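Local coordinates for nucleoprotein (Schmallenberg virus, PDB 4JNG), which encapsidates the viral genomic RNA, shielding it from nucleases and forming the helical nucleocapsid that serves as template for transcription and replication, at residues Arg102-Thr107 / Met140-Ala145. Numbering follows the deposited sequence.
Sequences RWIADT and MYLGFA
L142 meets I104 and A105 through one branch above all, a worked example of how a single leucine can join two segments with no hydrogen bond between them. Its CD1 lies 3.7 Å from I104 CG2 and 4.0 Å from A105 CB, and it also comes within 3.8 Å of A105 N, so the methyl rests on the backbone of the helix as well as on its side chains; CD2 reaches I104 CG2 more distantly. With CG anti to the carbonyl carbon (chi1 -63°) and CD1 extended anti to CA (chi2 173°), CD1 is the methyl nearest I104 and A105. I104 touches through CG2 and also packs on A40 and F44 of helix 37-45.

All three touching residues are buried, in the helical core of the orthobunyavirus nucleoprotein, where helix 93-110 packs against helix 138-142, away from the residues that bind the RNA. A type I turn runs from L142 to A145, with A145 N bonded to L142 O at 2.9 Å.

Polar side chains of helix 93-110 bond within it and to helix 20-31. R102 NH1 forms a salt bridge with D106 OD2 at 2.9 Å; OD2 lies in the guanidinium plane and accepts through its syn lone pair. R102 also pairs with E21. W103 O is gripped twice by T107, one turn further along, whose N and OG1 arrive from opposite faces of the carbonyl plane.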
ATOM      1  N   ARG B 102      13.453 -22.988  22.188  1.00  4.66           N
ATOM      2  CA  ARG B 102      13.239 -23.909  23.287  1.00  4.87           C
ATOM      3  C   ARG B 102      14.368 -24.942  23.378  1.00  4.85           C
ATOM      4  O   ARG B 102      14.780 -25.315  24.472  1.00  4.61           O
ATOM      5  CB  ARG B 102      11.887 -24.605  23.120  1.00  4.99           C
ATOM      6  CG  ARG B 102      11.646 -25.802  24.018  1.00  5.22           C
ATOM      7  CD  ARG B 102      11.417 -25.418  25.461  1.00  6.15           C
ATOM      8  NE  ARG B 102      10.149 -25.987  25.903  1.00  7.99           N
ATOM      9  CZ  ARG B 102       9.972 -27.234  26.332  1.00  9.02           C
ATOM     10  NH1 ARG B 102      10.982 -28.097  26.426  1.00  8.56           N
ATOM     11  NH2 ARG B 102       8.764 -27.620  26.676  1.00 11.15           N
ATOM     12  N   TRP B 103      14.845 -25.411  22.229  1.00  4.88           N
ATOM     13  CA  TRP B 103      15.961 -26.352  22.199  1.00  4.87           C
ATOM     14  C   TRP B 103      17.219 -25.712  22.792  1.00  4.86           C
ATOM     15  O   TRP B 103      17.894 -26.333  23.605  1.00  4.76           O
ATOM     16  CB  TRP B 103      16.213 -26.860  20.781  1.00  4.89           C
ATOM     17  CG  TRP B 103      17.450 -27.690  20.661  1.00  4.84           C
ATOM     18  CD1 TRP B 103      17.603 -28.988  21.039  1.00  4.90           C
ATOM     19  CD2 TRP B 103      18.712 -27.270  20.147  1.00  4.87           C
ATOM     20  NE1 TRP B 103      18.886 -29.412  20.784  1.00  4.89           N
ATOM     21  CE2 TRP B 103      19.592 -28.373  20.242  1.00  4.93           C
ATOM     22  CE3 TRP B 103      19.191 -26.067  19.620  1.00  4.86           C
ATOM     23  CZ2 TRP B 103      20.920 -28.310  19.821  1.00  4.97           C
ATOM     24  CZ3 TRP B 103      20.507 -26.003  19.201  1.00  4.92           C
ATOM     25  CH2 TRP B 103      21.362 -27.118  19.311  1.00  4.96           C
ATOM     26  N   ILE B 104      17.499 -24.467  22.408  1.00  4.88           N
ATOM     27  CA  ILE B 104      18.666 -23.750  22.919  1.00  4.91           C
ATOM     28  C   ILE B 104      18.577 -23.625  24.434  1.00  4.96           C
ATOM     29  O   ILE B 104      19.553 -23.898  25.147  1.00  5.12           O
ATOM     30  CB  ILE B 104      18.820 -22.342  22.298  1.00  4.89           C
ATOM     31  CG1 ILE B 104      19.123 -22.436  20.799  1.00  4.88           C
ATOM     32  CG2 ILE B 104      19.952 -21.570  22.974  1.00  4.89           C
ATOM     33  CD1 ILE B 104      18.861 -21.148  20.045  1.00  4.88           C
ATOM     34  N   ALA B 105      17.405 -23.214  24.917  1.00  4.93           N
ATOM     35  CA  ALA B 105      17.180 -23.035  26.341  1.00  4.93           C
ATOM     36  C   ALA B 105      17.312 -24.353  27.101  1.00  5.03           C
ATOM     37  O   ALA B 105      17.925 -24.389  28.178  1.00  5.48           O
ATOM     38  CB  ALA B 105      15.821 -22.398  26.591  1.00  4.94           C
ATOM     39  N   ASP B 106      16.772 -25.436  26.540  1.00  4.97           N
ATOM     40  CA  ASP B 106      16.935 -26.765  27.139  1.00  5.27           C
ATOM     41  C   ASP B 106      18.402 -27.205  27.206  1.00  5.41           C
ATOM     42  O   ASP B 106      18.810 -27.877  28.152  1.00  5.79           O
ATOM     43  CB  ASP B 106      16.104 -27.821  26.395  1.00  5.63           C
ATOM     44  CG  ASP B 106      14.613 -27.682  26.664  1.00  6.66           C
ATOM     45  OD1 ASP B 106      14.258 -27.055  27.676  1.00  7.31           O
ATOM     46  OD2 ASP B 106      13.794 -28.189  25.861  1.00  7.21           O
ATOM     47  N   THR B 107      19.183 -26.826  26.202  1.00  5.45           N
ATOM     48  CA  THR B 107      20.611 -27.118  26.189  1.00  5.75           C
ATOM     49  C   THR B 107      21.389 -26.196  27.139  1.00  6.17           C
ATOM     50  O   THR B 107      22.406 -26.598  27.685  1.00  6.85           O
ATOM     51  CB  THR B 107      21.188 -26.994  24.766  1.00  5.83           C
ATOM     52  OG1 THR B 107      20.347 -27.700  23.843  1.00  4.96           O
ATOM     53  CG2 THR B 107      22.586 -27.574  24.710  1.00  6.15           C
ATOM     54  N   MET B 140      15.122 -14.514  29.047  1.00  7.11           N
ATOM     55  CA  MET B 140      14.637 -13.226  28.545  1.00  7.38           C
ATOM     56  C   MET B 140      15.049 -13.011  27.094  1.00  6.70           C
ATOM     57  O   MET B 140      14.222 -12.626  26.254  1.00  7.49           O
ATOM     58  CB  MET B 140      15.157 -12.068  29.400  1.00  9.33           C
ATOM     59  CG  MET B 140      14.417 -10.771  29.113  1.00 12.51           C
ATOM     60  SD  MET B 140      14.843  -9.397  30.194  1.00 17.18           S
ATOM     61  CE  MET B 140      14.335  -8.057  29.129  1.00 19.74           C
ATOM     62  N   TYR B 141      16.327 -13.268  26.817  1.00  5.65           N
ATOM     63  CA  TYR B 141      16.921 -13.074  25.498  1.00  5.12           C
ATOM     64  C   TYR B 141      16.291 -13.973  24.438  1.00  4.92           C
ATOM     65  O   TYR B 141      15.985 -13.524  23.340  1.00  4.71           O
ATOM     66  CB  TYR B 141      18.434 -13.338  25.561  1.00  5.11           C
ATOM     67  CG  TYR B 141      19.184 -12.982  24.298  1.00  5.00           C
ATOM     68  CD1 TYR B 141      19.476 -11.660  23.990  1.00  4.98           C
ATOM     69  CD2 TYR B 141      19.611 -13.968  23.412  1.00  5.03           C
ATOM     70  CE1 TYR B 141      20.161 -11.325  22.836  1.00  4.99           C
ATOM     71  CE2 TYR B 141      20.305 -13.642  22.256  1.00  5.07           C
ATOM     72  CZ  TYR B 141      20.575 -12.318  21.974  1.00  5.12           C
ATOM     73  OH  TYR B 141      21.260 -11.990  20.822  1.00  5.72           O
ATOM     74  N   LEU B 142      16.123 -15.248  24.764  1.00  4.93           N
ATOM     75  CA  LEU B 142      15.522 -16.186  23.829  1.00  4.95           C
ATOM     76  C   LEU B 142      14.011 -16.028  23.812  1.00  5.06           C
ATOM     77  O   LEU B 142      13.368 -16.372  22.825  1.00  5.13           O
ATOM     78  CB  LEU B 142      15.887 -17.623  24.183  1.00  4.95           C
ATOM     79  CG  LEU B 142      17.366 -17.990  24.109  1.00  4.91           C
ATOM     80  CD1 LEU B 142      17.541 -19.385  24.670  1.00  4.92           C
ATOM     81  CD2 LEU B 142      17.903 -17.915  22.688  1.00  4.94           C
ATOM     82  N   GLY B 143      13.457 -15.503  24.901  1.00  5.26           N
ATOM     83  CA  GLY B 143      12.028 -15.180  24.976  1.00  5.50           C
ATOM     84  C   GLY B 143      11.547 -14.207  23.913  1.00  5.58           C
ATOM     85  O   GLY B 143      10.344 -14.112  23.657  1.00  6.82           O
ATOM     86  N   PHE B 144      12.479 -13.484  23.299  1.00  5.31           N
ATOM     87  CA  PHE B 144      12.171 -12.576  22.193  1.00  5.11           C
ATOM     88  C   PHE B 144      11.926 -13.295  20.861  1.00  5.08           C
ATOM     89  O   PHE B 144      11.440 -12.677  19.911  1.00  5.46           O
ATOM     90  CB  PHE B 144      13.306 -11.556  22.009  1.00  5.32           C
ATOM     91  CG  PHE B 144      13.188 -10.342  22.889  1.00  6.15           C
ATOM     92  CD1 PHE B 144      12.326  -9.303  22.548  1.00  7.02           C
ATOM     93  CD2 PHE B 144      13.948 -10.222  24.045  1.00  6.72           C
ATOM     94  CE1 PHE B 144      12.218  -8.180  23.349  1.00  7.85           C
ATOM     95  CE2 PHE B 144      13.839  -9.099  24.851  1.00  7.99           C
ATOM     96  CZ  PHE B 144      12.971  -8.078  24.502  1.00  8.46           C
ATOM     97  N   ALA B 145      12.267 -14.580  20.771  1.00  4.94           N
ATOM     98  CA  ALA B 145      12.104 -15.310  19.515  1.00  4.91           C
ATOM     99  C   ALA B 145      10.629 -15.438  19.120  1.00  4.89           C
ATOM    100  O   ALA B 145       9.771 -15.642  19.979  1.00  4.95           O
ATOM    101  CB  ALA B 145      12.729 -16.688  19.612  1.00  4.90           C
TER